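Local structure of cyclase (5IBZ) at residues A10-W23 with L265-V277. The protein belongs to the putative cyclase family, may have arylformamidase activity, and binds acetylphosphate. Residues are numbered along the deposited sequence; the frame is centred on the assembly and turned at random.
Sequences ALHPHEKLNNWGKW and LPVHGNLLRDLGV. With UVW (acetylphosphate), chain F.
Trp-20 lies against the C-terminal turn of helix 266-275 and is held there in two ways. Its NE1 gives a hydrogen bond to Arg-273 O (2.8 Å), which sits near the ring plane. The far rim of the indole, CZ2 and CH2, covers one face of the Arg-273 guanidinium, with the two planes 52° apart. With CG anti to the backbone N (chi1 176°) and the chain extended to NE, Arg-273 reaches this rim, and its NH1 turns back to a salt bridge with Asp-274 OD1 (2.9 Å). The His-14 ring brings its CD2 edge to Asp-274 OD1 and sets NE2 over the centre of the indole face. Replacing Trp-20 by an alanine would probably leave Arg-273 O without this donor and uncover one face of the guanidinium.

Asn-19 bonds to the end of the helix through both backbone and side chain. Its N meets Asp-274 O, and its ND2 reaches Leu-275 O nearly straight, in the carbonyl plane, on a lone pair (2.9 Å). Midway along the helix, Asn-270 holds the chain at His-12 by its side-chain amide. Its OD1 accepts a nearly straight bond from His-12 N (3.0 Å). Its ND2 turns to Asp-274 OD2 (2.7 Å), and Leu-11 CD1 packs beside that amide. Leu-11 CB also rests on Pro-266 CB (4.0 Å).

The same helix carries His-268, which donates from NE2 to acetylphosphate O2P and belongs to the ligand pocket. Backbone and side-chain hydrogen bonds thus join the N-terminal segment to the helix, with a small apolar patch at Leu-11 and Pro-266. Carbonyls at a helix C-terminus run short of helical N-H partners, and here residues 10-23 supply donors to three of them.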
loop_
_atom_site.group_PDB
_atom_site.type_symbol
_atom_site.label_atom_id
_atom_site.label_comp_id
_atom_site.label_asym_id
_atom_site.label_seq_id
_atom_site.Cartn_x
_atom_site.Cartn_y
_atom_site.Cartn_z
ATOM N N ALA B 10 -29.062 19.062 15.593
ATOM C CA ALA B 10 -29.325 20.410 15.107
ATOM C C ALA B 10 -28.095 20.965 14.407
ATOM O O ALA B 10 -27.057 21.185 15.033
ATOM C CB ALA B 10 -29.740 21.332 16.249
ATOM N N LEU B 11 -28.220 21.166 13.099
ATOM C CA LEU B 11 -27.219 21.894 12.327
ATOM C C LEU B 11 -27.447 23.381 12.563
ATOM O O LEU B 11 -28.557 23.886 12.355
ATOM C CB LEU B 11 -27.329 21.554 10.836
ATOM C CG LEU B 11 -26.305 22.219 9.902
ATOM C CD1 LEU B 11 -24.951 21.529 10.014
ATOM C CD2 LEU B 11 -26.806 22.213 8.458
ATOM N N HIS B 12 -26.416 24.081 13.024
ATOM C CA HIS B 12 -26.530 25.519 13.249
ATOM C C HIS B 12 -26.512 26.253 11.914
ATOM O O HIS B 12 -25.640 25.999 11.079
ATOM C CB HIS B 12 -25.406 26.013 14.162
ATOM C CG HIS B 12 -25.491 25.444 15.544
ATOM N ND1 HIS B 12 -26.335 25.956 16.507
ATOM C CD2 HIS B 12 -24.881 24.371 16.106
ATOM C CE1 HIS B 12 -26.225 25.237 17.612
ATOM N NE2 HIS B 12 -25.348 24.270 17.395
ATOM N N PRO B 13 -27.489 27.153 11.696
ATOM C CA PRO B 13 -27.485 27.830 10.398
ATOM C C PRO B 13 -26.197 28.600 10.160
ATOM O O PRO B 13 -25.740 29.352 11.017
ATOM C CB PRO B 13 -28.681 28.782 10.490
ATOM C CG PRO B 13 -29.572 28.185 11.530
ATOM C CD PRO B 13 -28.656 27.534 12.516
ATOM N N HIS B 14 -25.625 28.392 8.985
ATOM C CA HIS B 14 -24.404 29.063 8.596
ATOM C C HIS B 14 -24.430 30.561 8.867
ATOM O O HIS B 14 -23.486 31.100 9.424
ATOM C CB HIS B 14 -24.125 28.845 7.111
ATOM C CG HIS B 14 -22.910 29.568 6.629
ATOM N ND1 HIS B 14 -22.963 30.824 6.061
ATOM C CD2 HIS B 14 -21.603 29.224 6.660
ATOM C CE1 HIS B 14 -21.742 31.214 5.748
ATOM N NE2 HIS B 14 -20.898 30.259 6.101
ATOM N N GLU B 15 -25.505 31.230 8.472
ATOM C CA GLU B 15 -25.520 32.694 8.501
ATOM C C GLU B 15 -25.472 33.214 9.935
ATOM O O GLU B 15 -24.938 34.290 10.193
ATOM C CB GLU B 15 -26.753 33.242 7.770
ATOM C CG GLU B 15 -26.794 32.902 6.270
ATOM C CD GLU B 15 -25.507 33.257 5.539
ATOM O OE1 GLU B 15 -24.857 34.255 5.921
ATOM O OE2 GLU B 15 -25.143 32.531 4.584
ATOM N N LYS B 16 -26.015 32.443 10.870
ATOM C CA LYS B 16 -25.974 32.845 12.273
ATOM C C LYS B 16 -24.620 32.534 12.916
ATOM O O LYS B 16 -24.227 33.200 13.879
ATOM C CB LYS B 16 -27.090 32.151 13.065
ATOM N N LEU B 17 -23.902 31.535 12.396
ATOM C CA LEU B 17 -22.700 31.062 13.082
ATOM C C LEU B 17 -21.621 30.537 12.146
ATOM O O LEU B 17 -21.562 29.344 11.844
ATOM C CB LEU B 17 -23.077 29.964 14.080
ATOM C CG LEU B 17 -21.997 29.538 15.069
ATOM C CD1 LEU B 17 -21.680 30.647 16.043
ATOM C CD2 LEU B 17 -22.476 28.307 15.802
ATOM N N ASN B 18 -20.741 31.424 11.713
ATOM C CA ASN B 18 -19.625 31.003 10.875
ATOM C C ASN B 18 -18.459 31.970 11.002
ATOM O O ASN B 18 -18.629 33.119 11.475
ATOM C CB ASN B 18 -20.054 30.877 9.408
ATOM C CG ASN B 18 -20.261 32.206 8.746
ATOM O OD1 ASN B 18 -19.299 32.870 8.370
ATOM N ND2 ASN B 18 -21.524 32.617 8.602
ATOM N N ASN B 19 -17.282 31.494 10.616
ATOM C CA ASN B 19 -16.095 32.323 10.565
ATOM C C ASN B 19 -15.637 32.665 9.146
ATOM O O ASN B 19 -14.497 33.069 8.949
ATOM C CB ASN B 19 -14.948 31.631 11.308
ATOM C CG ASN B 19 -15.134 31.630 12.790
ATOM O OD1 ASN B 19 -15.646 32.596 13.365
ATOM N ND2 ASN B 19 -14.692 30.548 13.440
ATOM N N TRP B 20 -16.509 32.531 8.156
ATOM C CA TRP B 20 -16.124 32.886 6.797
ATOM C C TRP B 20 -15.765 34.367 6.739
ATOM O O TRP B 20 -16.491 35.206 7.264
ATOM C CB TRP B 20 -17.240 32.581 5.806
ATOM C CG TRP B 20 -17.526 31.112 5.619
ATOM C CD1 TRP B 20 -17.248 30.081 6.491
ATOM C CD2 TRP B 20 -18.143 30.518 4.480
ATOM N NE1 TRP B 20 -17.677 28.885 5.951
ATOM C CE2 TRP B 20 -18.227 29.129 4.716
ATOM C CE3 TRP B 20 -18.640 31.026 3.281
ATOM C CZ2 TRP B 20 -18.786 28.247 3.780
ATOM C CZ3 TRP B 20 -19.194 30.154 2.364
ATOM C CH2 TRP B 20 -19.264 28.788 2.614
ATOM N N GLY B 21 -14.625 34.663 6.118
ATOM C CA GLY B 21 -14.126 36.013 6.022
ATOM C C GLY B 21 -13.435 36.577 7.261
ATOM O O GLY B 21 -12.846 37.658 7.179
ATOM N N LYS B 22 -13.506 35.886 8.394
ATOM C CA LYS B 22 -12.904 36.399 9.636
ATOM C C LYS B 22 -11.425 36.697 9.456
ATOM O O LYS B 22 -10.888 37.664 10.025
ATOM C CB LYS B 22 -13.080 35.397 10.788
ATOM C CG LYS B 22 -12.418 35.838 12.099
ATOM C CD LYS B 22 -12.862 34.986 13.273
ATOM C CE LYS B 22 -14.164 35.494 13.868
ATOM N NZ LYS B 22 -14.678 34.605 14.975
ATOM N N TRP B 23 -10.768 35.837 8.691
ATOM C CA TRP B 23 -9.339 35.958 8.428
ATOM C C TRP B 23 -9.081 36.237 6.954
ATOM O O TRP B 23 -8.002 35.939 6.428
ATOM C CB TRP B 23 -8.616 34.689 8.879
ATOM C CG TRP B 23 -8.856 34.366 10.328
ATOM C CD1 TRP B 23 -8.297 34.979 11.409
ATOM C CD2 TRP B 23 -9.707 33.338 10.848
ATOM N NE1 TRP B 23 -8.754 34.416 12.567
ATOM C CE2 TRP B 23 -9.620 33.396 12.253
ATOM C CE3 TRP B 23 -10.540 32.369 10.261
ATOM C CZ2 TRP B 23 -10.316 32.520 13.080
ATOM C CZ3 TRP B 23 -11.244 31.527 11.086
ATOM C CH2 TRP B 23 -11.125 31.598 12.474
ATOM N N LEU B 265 -24.803 14.076 11.337
ATOM C CA LEU B 265 -23.493 14.563 11.784
ATOM C C LEU B 265 -23.305 16.069 11.651
ATOM O O LEU B 265 -22.314 16.540 11.052
ATOM C CB LEU B 265 -22.390 13.864 11.015
ATOM C CG LEU B 265 -22.274 12.353 11.146
ATOM C CD1 LEU B 265 -21.052 11.878 10.370
ATOM C CD2 LEU B 265 -22.186 11.927 12.607
ATOM N N PRO B 266 -24.226 16.830 12.248
ATOM C CA PRO B 266 -24.205 18.280 12.137
ATOM C C PRO B 266 -22.934 18.897 12.722
ATOM O O PRO B 266 -22.492 19.923 12.204
ATOM C CB PRO B 266 -25.443 18.708 12.920
ATOM C CG PRO B 266 -25.728 17.573 13.855
ATOM C CD PRO B 266 -25.345 16.358 13.094
ATOM N N VAL B 267 -22.347 18.299 13.761
ATOM C CA VAL B 267 -21.165 18.916 14.388
ATOM C C VAL B 267 -19.975 18.914 13.420
ATOM O O VAL B 267 -19.235 19.893 13.340
ATOM C CB VAL B 267 -20.786 18.217 15.712
ATOM C CG1 VAL B 267 -19.513 18.815 16.301
ATOM C CG2 VAL B 267 -21.948 18.318 16.709
ATOM N N HIS B 268 -19.773 17.820 12.688
ATOM C CA HIS B 268 -18.727 17.783 11.667
ATOM C C HIS B 268 -18.868 18.940 10.692
ATOM O O HIS B 268 -17.910 19.653 10.386
ATOM C CB HIS B 268 -18.795 16.488 10.869
ATOM C CG HIS B 268 -18.066 15.355 11.503
ATOM N ND1 HIS B 268 -18.588 14.639 12.556
ATOM C CD2 HIS B 268 -16.856 14.816 11.238
ATOM C CE1 HIS B 268 -17.728 13.705 12.912
ATOM N NE2 HIS B 268 -16.668 13.790 12.128
ATOM N N GLY B 269 -20.078 19.107 10.193
ATOM C CA GLY B 269 -20.358 20.147 9.225
ATOM C C GLY B 269 -20.131 21.525 9.799
ATOM O O GLY B 269 -19.483 22.377 9.176
ATOM N N ASN B 270 -20.676 21.773 10.986
ATOM C CA ASN B 270 -20.552 23.092 11.590
ATOM C C ASN B 270 -19.093 23.397 11.945
ATOM O O ASN B 270 -18.626 24.501 11.704
ATOM C CB ASN B 270 -21.421 23.216 12.847
ATOM C CG ASN B 270 -22.919 23.269 12.546
ATOM O OD1 ASN B 270 -23.728 22.840 13.363
ATOM N ND2 ASN B 270 -23.288 23.812 11.403
ATOM N N LEU B 271 -18.366 22.434 12.523
ATOM C CA LEU B 271 -16.990 22.737 12.893
ATOM C C LEU B 271 -16.095 22.933 11.677
ATOM O O LEU B 271 -15.400 23.943 11.559
ATOM C CB LEU B 271 -16.402 21.647 13.776
ATOM C CG LEU B 271 -16.996 21.556 15.181
ATOM C CD1 LEU B 271 -16.228 20.499 15.983
ATOM C CD2 LEU B 271 -17.030 22.871 15.925
ATOM N N LEU B 272 -16.099 21.973 10.760
ATOM C CA LEU B 272 -15.163 22.044 9.635
ATOM C C LEU B 272 -15.509 23.129 8.628
ATOM O O LEU B 272 -14.670 23.966 8.309
ATOM C CB LEU B 272 -15.103 20.693 8.930
ATOM C CG LEU B 272 -14.516 19.576 9.817
ATOM C CD1 LEU B 272 -14.708 18.241 9.138
ATOM C CD2 LEU B 272 -13.058 19.777 10.180
ATOM N N ARG B 273 -16.745 23.122 8.144
ATOM C CA ARG B 273 -17.169 24.101 7.148
ATOM C C ARG B 273 -17.476 25.482 7.711
ATOM O O ARG B 273 -16.995 26.480 7.181
ATOM C CB ARG B 273 -18.396 23.595 6.392
ATOM C CG ARG B 273 -18.953 24.602 5.413
ATOM C CD ARG B 273 -20.269 24.141 4.906
ATOM N NE ARG B 273 -20.772 24.932 3.802
ATOM C CZ ARG B 273 -21.598 25.962 3.903
ATOM N NH1 ARG B 273 -21.993 26.403 5.094
ATOM N NH2 ARG B 273 -22.024 26.577 2.801
ATOM N N ASP B 274 -18.308 25.562 8.742
ATOM C CA ASP B 274 -18.782 26.867 9.163
ATOM C C ASP B 274 -17.723 27.609 9.998
ATOM O O ASP B 274 -17.491 28.803 9.771
ATOM C CB ASP B 274 -20.098 26.723 9.938
ATOM C CG ASP B 274 -21.228 26.168 9.083
ATOM O OD1 ASP B 274 -21.235 26.432 7.872
ATOM O OD2 ASP B 274 -22.111 25.468 9.623
ATOM N N LEU B 275 -17.108 26.936 10.969
ATOM C CA LEU B 275 -16.128 27.591 11.854
ATOM C C LEU B 275 -14.665 27.472 11.420
ATOM O O LEU B 275 -13.813 28.260 11.864
ATOM C CB LEU B 275 -16.249 27.028 13.275
ATOM C CG LEU B 275 -17.610 27.129 13.962
ATOM C CD1 LEU B 275 -17.473 26.705 15.428
ATOM C CD2 LEU B 275 -18.197 28.514 13.852
ATOM N N GLY B 276 -14.357 26.489 10.581
ATOM C CA GLY B 276 -12.976 26.224 10.228
ATOM C C GLY B 276 -12.171 25.726 11.427
ATOM O O GLY B 276 -10.968 25.980 11.542
ATOM N N VAL B 277 -12.831 24.982 12.307
ATOM C CA VAL B 277 -12.204 24.383 13.492
ATOM C C VAL B 277 -11.833 22.926 13.200
ATOM O O VAL B 277 -12.645 22.174 12.687
ATOM C CB VAL B 277 -13.163 24.496 14.692
ATOM C CG1 VAL B 277 -12.693 23.648 15.875
ATOM C CG2 VAL B 277 -13.301 25.968 15.124
HETATM C C1 UVW F . -16.699 9.108 10.175
HETATM O O1 UVW F . -16.018 8.611 9.344
HETATM C C1M UVW F . -18.119 8.599 10.405
HETATM O O2 UVW F . -16.226 10.162 10.962
HETATM P P UVW F . -14.776 10.897 10.715
HETATM O O1P UVW F . -14.575 11.229 9.255
HETATM O O2P UVW F . -14.808 12.155 11.552
HETATM O O3P UVW F . -13.630 10.029 11.168
HETATM O O HOH W 1 -24.068 21.094 15.249
HETATM O O HOH W 2 -22.432 26.625 12.560
#